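Long-range contacts in aeromonas extracellular serine protease (Aeromonas sobria, PDB 3WQB), which cleaves peptide bonds after paired basic residues, one of them lysine, as a secreted calcium-binding serine protease of the furin subfamily and probable virulence factor: residues L438-I443 against S589-G594; A474-V479 against D530-S535; A497-I502 against S535-G540. The protein carries 1 engineered substitution. One frame throughout, in Å; residues are numbered along the deposited sequence.

Contact 1 of 3, residues L438-I443 against S589-G594; sequences LPWQKI and SLRVLG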
# COMPACT_ATOMS: atom_id res chain seq x y z
N LEU A 438 -4.77 -17.23 14.36
CA LEU A 438 -4.20 -17.86 15.54
C LEU A 438 -3.75 -16.79 16.52
O LEU A 438 -3.34 -15.71 16.12
CB LEU A 438 -3.04 -18.79 15.18
CG LEU A 438 -3.37 -20.06 14.38
CD1 LEU A 438 -2.11 -20.88 14.16
CD2 LEU A 438 -4.42 -20.91 15.08
N PRO A 439 -3.82 -17.09 17.83
CA PRO A 439 -3.30 -16.13 18.80
C PRO A 439 -1.83 -15.81 18.52
O PRO A 439 -1.07 -16.69 18.11
CB PRO A 439 -3.44 -16.87 20.13
CG PRO A 439 -4.52 -17.88 19.90
CD PRO A 439 -4.38 -18.30 18.47
N TRP A 440 -1.46 -14.56 18.73
CA TRP A 440 -0.05 -14.15 18.68
C TRP A 440 0.74 -15.03 19.64
O TRP A 440 0.29 -15.30 20.77
CB TRP A 440 0.11 -12.69 19.09
CG TRP A 440 -0.29 -11.67 18.07
CD1 TRP A 440 -1.45 -10.97 18.02
CD2 TRP A 440 0.50 -11.21 16.96
NE1 TRP A 440 -1.45 -10.11 16.95
CE2 TRP A 440 -0.26 -10.23 16.29
CE3 TRP A 440 1.77 -11.54 16.47
CZ2 TRP A 440 0.21 -9.57 15.14
CZ3 TRP A 440 2.24 -10.87 15.34
CH2 TRP A 440 1.46 -9.91 14.69
N GLN A 441 1.89 -15.51 19.17
CA GLN A 441 2.85 -16.22 20.01
C GLN A 441 4.07 -15.34 20.14
O GLN A 441 4.74 -15.04 19.14
CB GLN A 441 3.24 -17.56 19.41
CG GLN A 441 2.14 -18.58 19.49
CD GLN A 441 2.58 -20.00 19.20
OE1 GLN A 441 3.78 -20.32 19.08
NE2 GLN A 441 1.60 -20.87 19.11
N LYS A 442 4.35 -14.92 21.38
CA LYS A 442 5.48 -14.03 21.66
C LYS A 442 6.67 -14.82 22.18
O LYS A 442 6.53 -15.69 23.05
CB LYS A 442 5.09 -12.93 22.66
CG LYS A 442 6.18 -11.88 22.89
CD LYS A 442 5.64 -10.62 23.53
CE LYS A 442 6.71 -9.54 23.58
NZ LYS A 442 6.14 -8.20 23.92
N ILE A 443 7.84 -14.50 21.65
CA ILE A 443 9.09 -15.13 22.05
C ILE A 443 10.03 -14.04 22.54
O ILE A 443 10.54 -13.25 21.75
CB ILE A 443 9.74 -15.92 20.88
CG1 ILE A 443 8.76 -16.90 20.24
CG2 ILE A 443 11.00 -16.64 21.35
CD1 ILE A 443 7.96 -16.33 19.08
N SER A 589 7.13 -11.81 17.68
CA SER A 589 5.84 -12.47 17.80
C SER A 589 5.39 -12.94 16.42
O SER A 589 5.67 -12.29 15.42
CB SER A 589 4.80 -11.53 18.40
OG SER A 589 5.17 -11.13 19.71
N LEU A 590 4.68 -14.06 16.41
CA LEU A 590 4.20 -14.67 15.18
C LEU A 590 2.70 -14.85 15.22
O LEU A 590 2.16 -15.39 16.19
CB LEU A 590 4.88 -16.04 14.96
CG LEU A 590 4.44 -16.87 13.76
CD1 LEU A 590 4.77 -16.17 12.44
CD2 LEU A 590 5.09 -18.24 13.80
N ARG A 591 2.03 -14.41 14.15
CA ARG A 591 0.61 -14.68 13.97
C ARG A 591 0.38 -15.36 12.64
O ARG A 591 0.73 -14.83 11.58
CB ARG A 591 -0.24 -13.41 14.08
CG ARG A 591 -1.72 -13.74 14.05
CD ARG A 591 -2.56 -12.56 14.43
NE ARG A 591 -3.68 -13.01 15.23
CZ ARG A 591 -4.62 -12.23 15.73
NH1 ARG A 591 -4.59 -10.92 15.49
NH2 ARG A 591 -5.60 -12.75 16.46
N VAL A 592 -0.21 -16.55 12.70
CA VAL A 592 -0.60 -17.25 11.48
C VAL A 592 -2.09 -16.99 11.18
O VAL A 592 -2.95 -17.17 12.05
CB VAL A 592 -0.32 -18.76 11.60
CG1 VAL A 592 -0.69 -19.47 10.32
CG2 VAL A 592 1.15 -19.02 11.91
N LEU A 593 -2.37 -16.55 9.95
CA LEU A 593 -3.74 -16.35 9.46
C LEU A 593 -4.00 -17.39 8.38
O LEU A 593 -3.22 -17.51 7.43
CB LEU A 593 -3.89 -14.94 8.89
CG LEU A 593 -3.62 -13.78 9.85
CD1 LEU A 593 -2.18 -13.35 9.82
CD2 LEU A 593 -4.53 -12.63 9.48
N GLY A 594 -5.06 -18.17 8.53
CA GLY A 594 -5.33 -19.20 7.55
C GLY A 594 -6.67 -19.84 7.78
O GLY A 594 -7.61 -19.19 8.22
O HOH W 1 0.20 -17.52 15.57

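Contact 2 of 3, residues A474-V479 against D530-S535; sequences AVQVMV and DMRMLS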
# COMPACT_ATOMS: atom_id res chain seq x y z
N ALA A 474 -1.58 -16.04 5.28
CA ALA A 474 -0.53 -15.06 5.49
C ALA A 474 0.04 -15.23 6.88
O ALA A 474 -0.61 -15.83 7.76
CB ALA A 474 -1.06 -13.63 5.30
N VAL A 475 1.25 -14.73 7.07
CA VAL A 475 1.84 -14.64 8.41
C VAL A 475 2.24 -13.21 8.72
O VAL A 475 2.77 -12.49 7.85
CB VAL A 475 3.06 -15.60 8.62
CG1 VAL A 475 2.64 -17.05 8.48
CG2 VAL A 475 4.19 -15.30 7.66
N GLN A 476 1.97 -12.80 9.95
CA GLN A 476 2.44 -11.53 10.47
C GLN A 476 3.49 -11.79 11.53
O GLN A 476 3.39 -12.76 12.30
CB GLN A 476 1.30 -10.73 11.09
CG GLN A 476 0.26 -10.27 10.08
CD GLN A 476 -0.97 -9.72 10.76
OE1 GLN A 476 -1.50 -10.34 11.69
NE2 GLN A 476 -1.45 -8.57 10.30
N VAL A 477 4.49 -10.92 11.56
CA VAL A 477 5.55 -10.97 12.55
C VAL A 477 5.72 -9.57 13.13
O VAL A 477 5.67 -8.57 12.40
CB VAL A 477 6.88 -11.46 11.91
CG1 VAL A 477 8.08 -11.18 12.77
CG2 VAL A 477 6.81 -12.95 11.62
N MET A 478 5.89 -9.48 14.45
CA MET A 478 6.35 -8.24 15.07
C MET A 478 7.74 -8.49 15.60
O MET A 478 8.02 -9.57 16.11
CB MET A 478 5.42 -7.79 16.20
CG MET A 478 4.08 -7.30 15.69
SD MET A 478 3.06 -6.66 17.02
CE MET A 478 2.76 -8.13 18.01
N VAL A 479 8.63 -7.51 15.43
CA VAL A 479 10.03 -7.64 15.89
C VAL A 479 10.42 -6.46 16.77
O VAL A 479 10.09 -5.30 16.47
CB VAL A 479 11.03 -7.78 14.71
CG1 VAL A 479 12.47 -7.89 15.23
CG2 VAL A 479 10.71 -8.99 13.86
N ASP A 530 8.13 -3.54 18.22
CA ASP A 530 6.91 -4.14 17.64
C ASP A 530 6.70 -3.70 16.19
O ASP A 530 5.59 -3.34 15.78
CB ASP A 530 5.66 -3.80 18.47
CG ASP A 530 5.64 -4.47 19.84
OD1 ASP A 530 6.30 -5.51 20.03
OD2 ASP A 530 4.93 -3.94 20.72
N MET A 531 7.78 -3.69 15.41
CA MET A 531 7.64 -3.39 13.99
C MET A 531 6.99 -4.58 13.31
O MET A 531 7.47 -5.70 13.43
CB MET A 531 8.97 -3.07 13.33
CG MET A 531 8.76 -2.65 11.89
SD MET A 531 10.25 -2.36 10.98
CE MET A 531 9.74 -2.88 9.35
N ARG A 532 5.90 -4.33 12.59
CA ARG A 532 5.13 -5.41 11.98
C ARG A 532 5.51 -5.61 10.52
O ARG A 532 5.76 -4.65 9.77
CB ARG A 532 3.62 -5.16 12.11
CG ARG A 532 2.78 -6.39 11.80
CD ARG A 532 1.30 -6.14 12.01
NE ARG A 532 0.86 -5.03 11.18
CZ ARG A 532 -0.29 -4.39 11.32
NH1 ARG A 532 -1.14 -4.75 12.28
NH2 ARG A 532 -0.59 -3.38 10.51
N MET A 533 5.58 -6.89 10.13
CA MET A 533 5.83 -7.27 8.74
C MET A 533 4.89 -8.42 8.38
O MET A 533 4.47 -9.19 9.26
CB MET A 533 7.28 -7.70 8.54
CG MET A 533 8.28 -6.58 8.77
SD MET A 533 9.92 -7.14 9.28
CE MET A 533 9.60 -7.54 10.99
N LEU A 534 4.54 -8.53 7.10
CA LEU A 534 3.70 -9.62 6.63
C LEU A 534 4.38 -10.35 5.48
O LEU A 534 5.10 -9.73 4.69
CB LEU A 534 2.32 -9.09 6.22
CG LEU A 534 1.33 -10.13 5.68
CD1 LEU A 534 -0.07 -9.84 6.14
CD2 LEU A 534 1.37 -10.25 4.15
N SER A 535 4.18 -11.66 5.40
CA SER A 535 4.60 -12.40 4.22
C SER A 535 3.46 -13.21 3.63
O SER A 535 2.69 -13.87 4.35
CB SER A 535 5.76 -13.34 4.52
OG SER A 535 6.05 -14.11 3.38

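Contact 3 of 3, residues A497-I502 against S535-G540; sequences AGTRSI and SNKFYG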
# COMPACT_ATOMS: atom_id res chain seq x y z
N ALA A 497 8.15 -26.19 6.56
CA ALA A 497 8.56 -26.85 5.32
C ALA A 497 9.97 -26.47 4.86
O ALA A 497 10.50 -27.08 3.93
CB ALA A 497 7.56 -26.54 4.23
N GLY A 498 10.56 -25.46 5.50
CA GLY A 498 11.88 -24.98 5.14
C GLY A 498 11.82 -23.83 4.15
O GLY A 498 12.85 -23.33 3.72
N THR A 499 10.61 -23.43 3.77
CA THR A 499 10.43 -22.28 2.87
C THR A 499 10.90 -20.99 3.54
O THR A 499 10.67 -20.77 4.72
CB THR A 499 8.94 -22.14 2.50
OG1 THR A 499 8.46 -23.41 2.05
CG2 THR A 499 8.72 -21.09 1.42
N ARG A 500 11.57 -20.13 2.77
CA ARG A 500 12.11 -18.90 3.34
C ARG A 500 11.45 -17.67 2.73
O ARG A 500 11.06 -17.69 1.55
CB ARG A 500 13.62 -18.83 3.08
CG ARG A 500 14.40 -19.98 3.69
CD ARG A 500 15.84 -19.94 3.23
NE ARG A 500 16.58 -18.83 3.83
CZ ARG A 500 17.16 -18.87 5.02
NH1 ARG A 500 17.13 -19.98 5.75
NH2 ARG A 500 17.80 -17.81 5.48
N SER A 501 11.35 -16.60 3.52
CA SER A 501 10.79 -15.34 3.04
C SER A 501 11.53 -14.19 3.69
O SER A 501 11.58 -14.09 4.93
CB SER A 501 9.32 -15.26 3.41
OG SER A 501 8.73 -14.04 2.96
N ILE A 502 12.12 -13.32 2.87
CA ILE A 502 12.78 -12.13 3.39
C ILE A 502 11.72 -11.08 3.73
O ILE A 502 11.04 -10.55 2.85
CB ILE A 502 13.84 -11.59 2.40
CG1 ILE A 502 14.98 -12.61 2.29
CG2 ILE A 502 14.34 -10.22 2.84
CD1 ILE A 502 15.92 -12.39 1.11
N SER A 535 4.18 -11.66 5.40
CA SER A 535 4.60 -12.40 4.22
C SER A 535 3.46 -13.21 3.63
O SER A 535 2.69 -13.87 4.35
CB SER A 535 5.76 -13.34 4.52
OG SER A 535 6.05 -14.11 3.38
N ASN A 536 3.38 -13.17 2.30
CA ASN A 536 2.46 -13.99 1.52
C ASN A 536 3.10 -15.27 0.98
O ASN A 536 2.42 -16.10 0.36
CB ASN A 536 1.90 -13.17 0.36
CG ASN A 536 0.97 -12.07 0.83
OD1 ASN A 536 0.09 -12.31 1.66
ND2 ASN A 536 1.14 -10.86 0.28
N LYS A 537 4.41 -15.41 1.19
CA LYS A 537 5.18 -16.50 0.58
C LYS A 537 4.70 -17.90 0.92
O LYS A 537 4.93 -18.84 0.15
CB LYS A 537 6.66 -16.34 0.95
CG LYS A 537 7.58 -17.47 0.55
CD LYS A 537 7.71 -17.59 -0.97
CE LYS A 537 8.65 -18.72 -1.36
NZ LYS A 537 10.06 -18.45 -0.96
N PHE A 538 4.04 -18.04 2.06
CA PHE A 538 3.71 -19.36 2.61
C PHE A 538 2.29 -19.82 2.28
O PHE A 538 1.82 -20.82 2.82
CB PHE A 538 3.97 -19.37 4.12
CG PHE A 538 5.32 -18.85 4.49
CD1 PHE A 538 6.45 -19.62 4.30
CD2 PHE A 538 5.46 -17.57 5.04
CE1 PHE A 538 7.71 -19.13 4.63
CE2 PHE A 538 6.72 -17.07 5.38
CZ PHE A 538 7.84 -17.86 5.18
N TYR A 539 1.63 -19.10 1.39
CA TYR A 539 0.25 -19.38 1.04
C TYR A 539 0.05 -20.84 0.64
O TYR A 539 0.66 -21.33 -0.31
CB TYR A 539 -0.17 -18.46 -0.11
CG TYR A 539 -1.65 -18.42 -0.38
CD1 TYR A 539 -2.45 -17.43 0.20
CD2 TYR A 539 -2.27 -19.38 -1.19
CE1 TYR A 539 -3.81 -17.39 -0.04
CE2 TYR A 539 -3.65 -19.34 -1.44
CZ TYR A 539 -4.41 -18.34 -0.86
OH TYR A 539 -5.76 -18.28 -1.09
N GLY A 540 -0.85 -21.51 1.37
CA GLY A 540 -1.19 -22.89 1.07
C GLY A 540 -0.45 -23.94 1.88
O GLY A 540 -0.85 -25.10 1.90

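Contact 1 of 3, residues L438-I443 against S589-G594
Backbone hydrogen bonds join Gln441 and Leu590 in both directions: Gln441 N donates to Leu590 O at 3.0 Å and Leu590 N to Gln441 O. One residue on, Lys442 and Ser589 form a non-hydrogen-bonded pair, the Lys442 CG methylene lying 3.4 Å from Ser589 OG. Toward Leu438 the first strand is interrupted and the regular pairing gives way. Leu438 N still reaches Val592 O at 2.9 Å, but between these bonds a water steps in, donating to Pro439 O and Leu590 O and accepting from Val592 N. A side chain also bonds here: Arg591 NE donates to Leu438 O at 2.9 Å, with the oxygen close to the guanidinium plane.

Aromatic and apolar contacts flank this seam. Arg591 crosses the Trp440 indole at about a right angle. Its CG lies anti to the backbone N (chi1 -174°), and its CB makes a CH-pi contact over one face of the indole, 3.6 Å from the centroid of the six-membered ring. The guanidinium plane is turned 37° from the indole. Leu438 and Val592 run side by side, CD1 to CB 3.8 Å, near Ile466 of strand 460-466.

The pairing joins strands 436-444 and 583-595 in one antiparallel sheet of the P-domain beta-sandwich.

Contact 2 of 3, residues A474-V479 against D530-S535
Val475, Val477 and Val479 pair with Ser535, Met533 and Met531 as three antiparallel hydrogen-bonded pairs within a sheet of the P-domain beta-sandwich. Each pair is closed by two backbone bonds, six in all; the shortest, Met533 N to Val477 O, is 2.8 Å. Between them, Gln476 with Leu534 and Met478 with Arg532 form non-hydrogen-bonded pairs. At the Val479 end, Asp530 and Met531 both face this one valine, a G1 beta bulge, and there the donors are tilted about 25° from the carbonyl planes.

The face bearing the valines is the tightly packed one. Met533 CG lies anti to its carbonyl carbon (chi1 -65°), and the thioether beyond it bends so that CE presses on Val479 CG2 at 3.4 Å, closer than usual for two carbons. Met533 CE is also 4.3 Å from Val477 CG1. Leu493, Leu549 and Trp547 of the facing sheet pack against these valines.

On the other face contacts are wider and more polar. Leu534 CD1 lies 4.0 Å from both Ala474 CB and Gln476 CG. Met478, partly exposed, brings its SD to 4.1 Å from CB of Asp530, also partly exposed. Gln476 and Arg532 run side by side, pointing the same way, toward residues of the subtilisin domain. Arg532 is gripped there by a salt bridge to Asp197 and hydrogen bonds to Pro248 O and Ser251 OG, while Gln476 NE2 donates to Ser251 O; the two buried polar ends thus tie the sheet to the catalytic domain. The amide and guanidinium planes are nearly parallel, 12° apart, with Gln476 NE2 over one face of the guanidinium and 4.0 Å from Arg532 CD.

Contact 3 of 3, residues A497-I502 against S535-G540
Thr499 and Ser501 of one segment close on Phe538 of the other, and these three have the most surface buried by the contact. The Phe538 ring meets both partners. The carbonyl O of Thr499 approaches the ring edge near the ring plane, 3.4 Å from Phe538 CE1, and Ser501 CB comes obliquely to within 3.5 Å of Phe538 CZ. That ring also packs edge-to-face with Trp547, in the sandwich interior. The hydroxyl of Thr499 is engaged by Glu541.

Ser501 also joins the segments through its hydroxyl. Ser501 OG and Ser535 OG share a short hydrogen bond of 2.7 Å, and Ser535 OG also accepts from Lys537 N at 3.0 Å, which closes an ST turn.

Lys537 passes alongside Thr499 CG2, which lies anti to the backbone N of Thr499 and 3.7 Å from Lys537 CE. The chain of Lys537 is bent at chi2 and again at chi4, the last torsion (-67°) setting NZ 2.8 Å from Arg500 O, nearly in line with that carbonyl. The same ammonium makes a salt bridge with Glu400, so its charge is probably well balanced in this buried setting.

Asn536 to Tyr539 form a type I beta turn that overlaps the ST turn, and together the two turns dock the loop after strand 527-535 against edge strand 500-502 of the P-domain beta-sandwich.

From the N terminus, residues 438-443 come first and wait for 589-594 near the C-terminal end, so contact 1 closes the widest loop, with the other two nested inside it. Contact 2 opens at 474-479 and closes at 530-535; contact 3 opens at 497-502, within that loop, and closes just beyond it at 535-540, so the two cross and share Ser535. Contacts 1 and 2 lie in one sheet, where strands 583-595 and 471-482 are neighbours, Arg591 N reaching Gln476 O. Contact 3 ties strand 500-502 of the other sheet to the loop leaving 527-535, with Phe538 against Val475.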